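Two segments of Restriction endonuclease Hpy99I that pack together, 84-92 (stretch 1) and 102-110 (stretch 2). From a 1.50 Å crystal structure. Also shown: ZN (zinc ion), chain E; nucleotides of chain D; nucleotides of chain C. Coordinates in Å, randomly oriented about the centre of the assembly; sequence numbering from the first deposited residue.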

# COMPACT_ATOMS: atom_id res chain seq x y z
N LEU A 84 23.99 7.35 5.06
CA LEU A 84 24.26 7.37 3.62
C LEU A 84 25.06 6.12 3.29
O LEU A 84 26.14 5.91 3.87
N LYS A 85 24.51 5.27 2.42
CA LYS A 85 25.08 3.98 2.06
C LYS A 85 25.15 3.84 0.55
O LYS A 85 24.42 4.50 -0.18
N ASN A 86 25.98 2.91 0.07
CA ASN A 86 26.00 2.60 -1.35
C ASN A 86 24.67 2.00 -1.78
O ASN A 86 23.97 1.35 -0.98
N THR A 87 24.31 2.21 -3.05
CA THR A 87 23.06 1.68 -3.63
C THR A 87 22.87 0.20 -3.38
O THR A 87 21.75 -0.23 -3.11
N ASP A 88 23.96 -0.57 -3.43
CA ASP A 88 23.86 -2.02 -3.19
C ASP A 88 23.56 -2.40 -1.73
O ASP A 88 23.35 -3.59 -1.46
N GLY A 89 23.51 -1.42 -0.82
CA GLY A 89 23.06 -1.63 0.56
C GLY A 89 21.54 -1.67 0.70
O GLY A 89 21.03 -1.79 1.81
N PHE A 90 20.83 -1.54 -0.43
CA PHE A 90 19.37 -1.56 -0.50
C PHE A 90 18.95 -2.59 -1.53
O PHE A 90 19.61 -2.73 -2.55
N GLU A 91 17.86 -3.29 -1.25
CA GLU A 91 17.34 -4.37 -2.09
C GLU A 91 16.50 -3.82 -3.24
O GLU A 91 15.58 -3.00 -3.01
N ILE A 92 16.78 -4.28 -4.47
CA ILE A 92 15.94 -3.97 -5.63
C ILE A 92 14.53 -4.52 -5.38
O ILE A 92 14.37 -5.66 -4.94
N THR A 102 14.09 0.34 -8.88
CA THR A 102 13.81 1.05 -7.66
C THR A 102 14.18 0.10 -6.51
O THR A 102 13.83 -1.08 -6.55
N THR A 103 14.91 0.62 -5.54
CA THR A 103 15.27 -0.12 -4.34
C THR A 103 14.35 0.28 -3.19
O THR A 103 13.75 1.36 -3.21
N ARG A 104 14.21 -0.59 -2.19
CA ARG A 104 13.43 -0.26 -1.00
C ARG A 104 14.03 0.99 -0.35
O ARG A 104 15.24 1.21 -0.46
N PRO A 105 13.20 1.78 0.33
CA PRO A 105 13.75 3.00 0.98
C PRO A 105 14.57 2.69 2.24
O PRO A 105 15.35 3.55 2.66
N SER A 106 14.38 1.52 2.84
CA SER A 106 15.13 1.08 4.02
C SER A 106 16.25 0.11 3.62
O SER A 106 16.03 -0.79 2.80
N CYS A 107 17.43 0.33 4.18
CA CYS A 107 18.61 -0.48 3.86
C CYS A 107 18.43 -1.91 4.35
O CYS A 107 17.57 -2.21 5.18
N ARG A 108 19.29 -2.80 3.86
CA ARG A 108 19.21 -4.20 4.23
C ARG A 108 19.28 -4.41 5.74
O ARG A 108 18.59 -5.27 6.26
N GLU A 109 20.11 -3.65 6.44
CA GLU A 109 20.21 -3.79 7.90
C GLU A 109 18.89 -3.43 8.58
O GLU A 109 18.43 -4.15 9.46
N CYS A 110 18.28 -2.32 8.18
CA CYS A 110 17.04 -1.87 8.81
C CYS A 110 15.87 -2.79 8.42
O CYS A 110 14.94 -2.96 9.20

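What does the strand at the start of stretch 1 contribute? Lys-85 points toward stretch 2, its extended side chain (chi1 m, the rest t) carrying NZ to 3.3 Å from Cys-107 SG. That sulfur also binds zinc, as does Cys-110 SG, and accepts a capping bond from Cys-110 N.

How is Arg-108 held across the 3-10 segment? Although its CA-to-CB bond runs sideways, its m rotamer and extended chain bring the guanidinium back to stretch 1, where Arg-108 NE donates to Asp-88 O at 3.0 Å and Arg-108 NH2 to the same oxygen at 3.1 Å. Arg-108 N donates to Gly-89 O at 2.9 Å, so main chain and side chain grip neighbouring carbonyls.

Where does the buried Phe-90 ring go? The CA-to-CB bond points away overall, yet Phe-90 CB lies 3.7 Å from Thr-103 CB. With chi1 m, the Phe-90 ring offers one face to Cys-107 CB, 4.1 Å from its centroid in a CH-pi contact, while Pro-105 O lies at its edge.

How does Glu-91 reach the DNA-reading side chain? Its t, t chain brings Glu-91 OE1 to 3.0 Å from Arg-104 NE in a salt bridge, and water 3 bridges the same pair, donating to Glu-91 OE1 and accepting from Arg-104 NH2. Arg-104 NH1 meanwhile donates to DG7 of chain D N7 at 3.1 Å. Beyond, Ile-92 (m, t) points away, but Ile-92 CG1 still lies 4.0 Å from Thr-103 CG2.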

# COMPACT_ATOMS: atom_id res chain seq x y z
CB LEU A 84 25.04 8.64 3.26
CG LEU A 84 25.43 8.86 1.80
CD1 LEU A 84 24.18 9.16 0.96
CD2 LEU A 84 26.49 9.98 1.73
CB LYS A 85 24.22 2.85 2.65
CG LYS A 85 24.25 2.80 4.16
CD LYS A 85 23.55 1.55 4.71
CE LYS A 85 23.62 1.51 6.23
NZ LYS A 85 23.26 0.15 6.78
CB ASN A 86 27.12 1.62 -1.68
CG ASN A 86 28.50 2.23 -1.52
OD1 ASN A 86 28.69 3.45 -1.65
ND2 ASN A 86 29.49 1.39 -1.25
CB THR A 87 23.00 1.93 -5.14
OG1 THR A 87 23.09 3.34 -5.38
CG2 THR A 87 21.71 1.41 -5.74
CB ASP A 88 25.07 -2.80 -3.75
CG ASP A 88 26.35 -2.61 -2.94
OD1 ASP A 88 26.40 -1.89 -1.93
OD2 ASP A 88 27.37 -3.22 -3.36
CB PHE A 90 18.84 -0.19 -0.94
CG PHE A 90 19.24 0.95 -0.03
CD1 PHE A 90 18.35 1.44 0.89
CD2 PHE A 90 20.50 1.52 -0.11
CE1 PHE A 90 18.70 2.50 1.72
CE2 PHE A 90 20.84 2.57 0.72
CZ PHE A 90 19.96 3.05 1.62
CB GLU A 91 16.49 -5.29 -1.22
CG GLU A 91 15.96 -6.53 -1.88
CD GLU A 91 15.18 -7.38 -0.91
OE1 GLU A 91 14.06 -6.97 -0.52
OE2 GLU A 91 15.67 -8.48 -0.55
CB ILE A 92 16.54 -4.51 -6.95
CG1 ILE A 92 17.73 -3.65 -7.37
CG2 ILE A 92 15.50 -4.47 -8.06
CD1 ILE A 92 18.50 -4.18 -8.57
CB THR A 102 12.32 1.44 -7.57
OG1 THR A 102 11.90 2.02 -8.82
CG2 THR A 102 12.07 2.42 -6.41
CB THR A 103 16.74 0.13 -3.97
OG1 THR A 103 16.98 1.54 -3.82
CG2 THR A 103 17.67 -0.41 -5.05
CB ARG A 104 13.43 -1.42 -0.00
CG ARG A 104 12.79 -2.73 -0.46
CD ARG A 104 12.62 -3.62 0.72
NE ARG A 104 12.09 -4.95 0.40
CZ ARG A 104 10.81 -5.29 0.36
NH1 ARG A 104 9.85 -4.40 0.53
NH2 ARG A 104 10.49 -6.55 0.11
CB PRO A 105 12.50 3.79 1.34
CG PRO A 105 11.43 2.75 1.52
CD PRO A 105 11.75 1.67 0.51
CB SER A 106 14.20 0.38 5.02
OG SER A 106 12.99 1.07 5.18
CB CYS A 107 19.87 0.15 4.48
SG CYS A 107 20.00 0.02 6.27
CB ARG A 108 20.28 -5.02 3.51
CG ARG A 108 20.13 -5.05 2.00
CD ARG A 108 21.28 -5.83 1.36
NE ARG A 108 21.50 -5.45 -0.03
CZ ARG A 108 20.89 -6.00 -1.09
NH1 ARG A 108 20.00 -6.98 -0.92
NH2 ARG A 108 21.16 -5.57 -2.32
CB GLU A 109 21.37 -2.97 8.46
CG GLU A 109 22.73 -3.51 8.07
CD GLU A 109 22.90 -4.96 8.45
OE1 GLU A 109 22.74 -5.28 9.66
OE2 GLU A 109 23.19 -5.78 7.55
CB CYS A 110 16.74 -0.41 8.46
SG CYS A 110 17.86 0.78 9.27
ZN ZN E . 19.00 1.77 7.49
P DT D 5 9.74 5.09 -1.27
OP1 DT D 5 9.97 6.10 -0.19
OP2 DT D 5 10.89 4.38 -1.86
O5' DT D 5 8.75 4.00 -0.66
C5' DT D 5 7.64 4.39 0.14
C4' DT D 5 6.71 3.21 0.30
O4' DT D 5 6.17 2.86 -0.98
C3' DT D 5 7.40 1.96 0.81
O3' DT D 5 7.23 1.90 2.23
C2' DT D 5 6.68 0.82 0.09
C1' DT D 5 5.79 1.51 -0.94
N1 DT D 5 5.86 1.01 -2.33
C2 DT D 5 4.68 0.62 -2.91
O2 DT D 5 3.61 0.60 -2.32
N3 DT D 5 4.79 0.26 -4.23
C4 DT D 5 5.93 0.24 -5.00
O4 DT D 5 5.87 -0.08 -6.18
C5 DT D 5 7.15 0.62 -4.31
C7 DT D 5 8.45 0.62 -5.05
C6 DT D 5 7.05 0.98 -3.02
P DG D 7 6.47 -4.53 5.12
OP1 DG D 7 6.52 -4.51 6.60
OP2 DG D 7 7.72 -4.45 4.33
O5' DG D 7 5.71 -5.86 4.68
C5' DG D 7 4.38 -6.10 5.13
C4' DG D 7 3.80 -7.31 4.44
O4' DG D 7 3.86 -7.10 3.00
C3' DG D 7 4.51 -8.63 4.68
O3' DG D 7 3.57 -9.69 4.52
C2' DG D 7 5.53 -8.66 3.56
C1' DG D 7 4.76 -8.03 2.41
N9 DG D 7 5.59 -7.31 1.45
C8 DG D 7 6.80 -6.69 1.70
N7 DG D 7 7.36 -6.18 0.64
C5 DG D 7 6.47 -6.47 -0.39
C6 DG D 7 6.55 -6.20 -1.78
O6 DG D 7 7.46 -5.66 -2.41
N1 DG D 7 5.42 -6.65 -2.46
C2 DG D 7 4.35 -7.29 -1.88
N2 DG D 7 3.35 -7.64 -2.71
N3 DG D 7 4.28 -7.58 -0.59
C4 DG D 7 5.36 -7.14 0.09
P DT C 2 13.09 -7.92 -12.45
OP1 DT C 2 13.11 -7.77 -13.93
OP2 DT C 2 13.42 -6.74 -11.60
O5' DT C 2 11.66 -8.46 -12.02
C5' DT C 2 11.09 -9.60 -12.66
C4' DT C 2 9.93 -10.13 -11.84
O4' DT C 2 10.37 -10.49 -10.52
C3' DT C 2 8.79 -9.15 -11.60
O3' DT C 2 7.94 -9.08 -12.76
C2' DT C 2 8.09 -9.80 -10.42
C1' DT C 2 9.28 -10.34 -9.61
N1 DT C 2 9.72 -9.47 -8.51
C2 DT C 2 8.96 -9.46 -7.36
O2 DT C 2 7.95 -10.14 -7.22
N3 DT C 2 9.44 -8.64 -6.37
C4 DT C 2 10.56 -7.83 -6.42
O4 DT C 2 10.86 -7.15 -5.45
C5 DT C 2 11.29 -7.88 -7.66
C7 DT C 2 12.52 -7.03 -7.81
C6 DT C 2 10.84 -8.68 -8.63
O HOH W 1 22.52 -2.26 4.56
O HOH W 2 16.77 -3.11 1.48
O HOH W 3 12.49 -8.61 0.95
O HOH W 4 19.10 -6.09 -4.95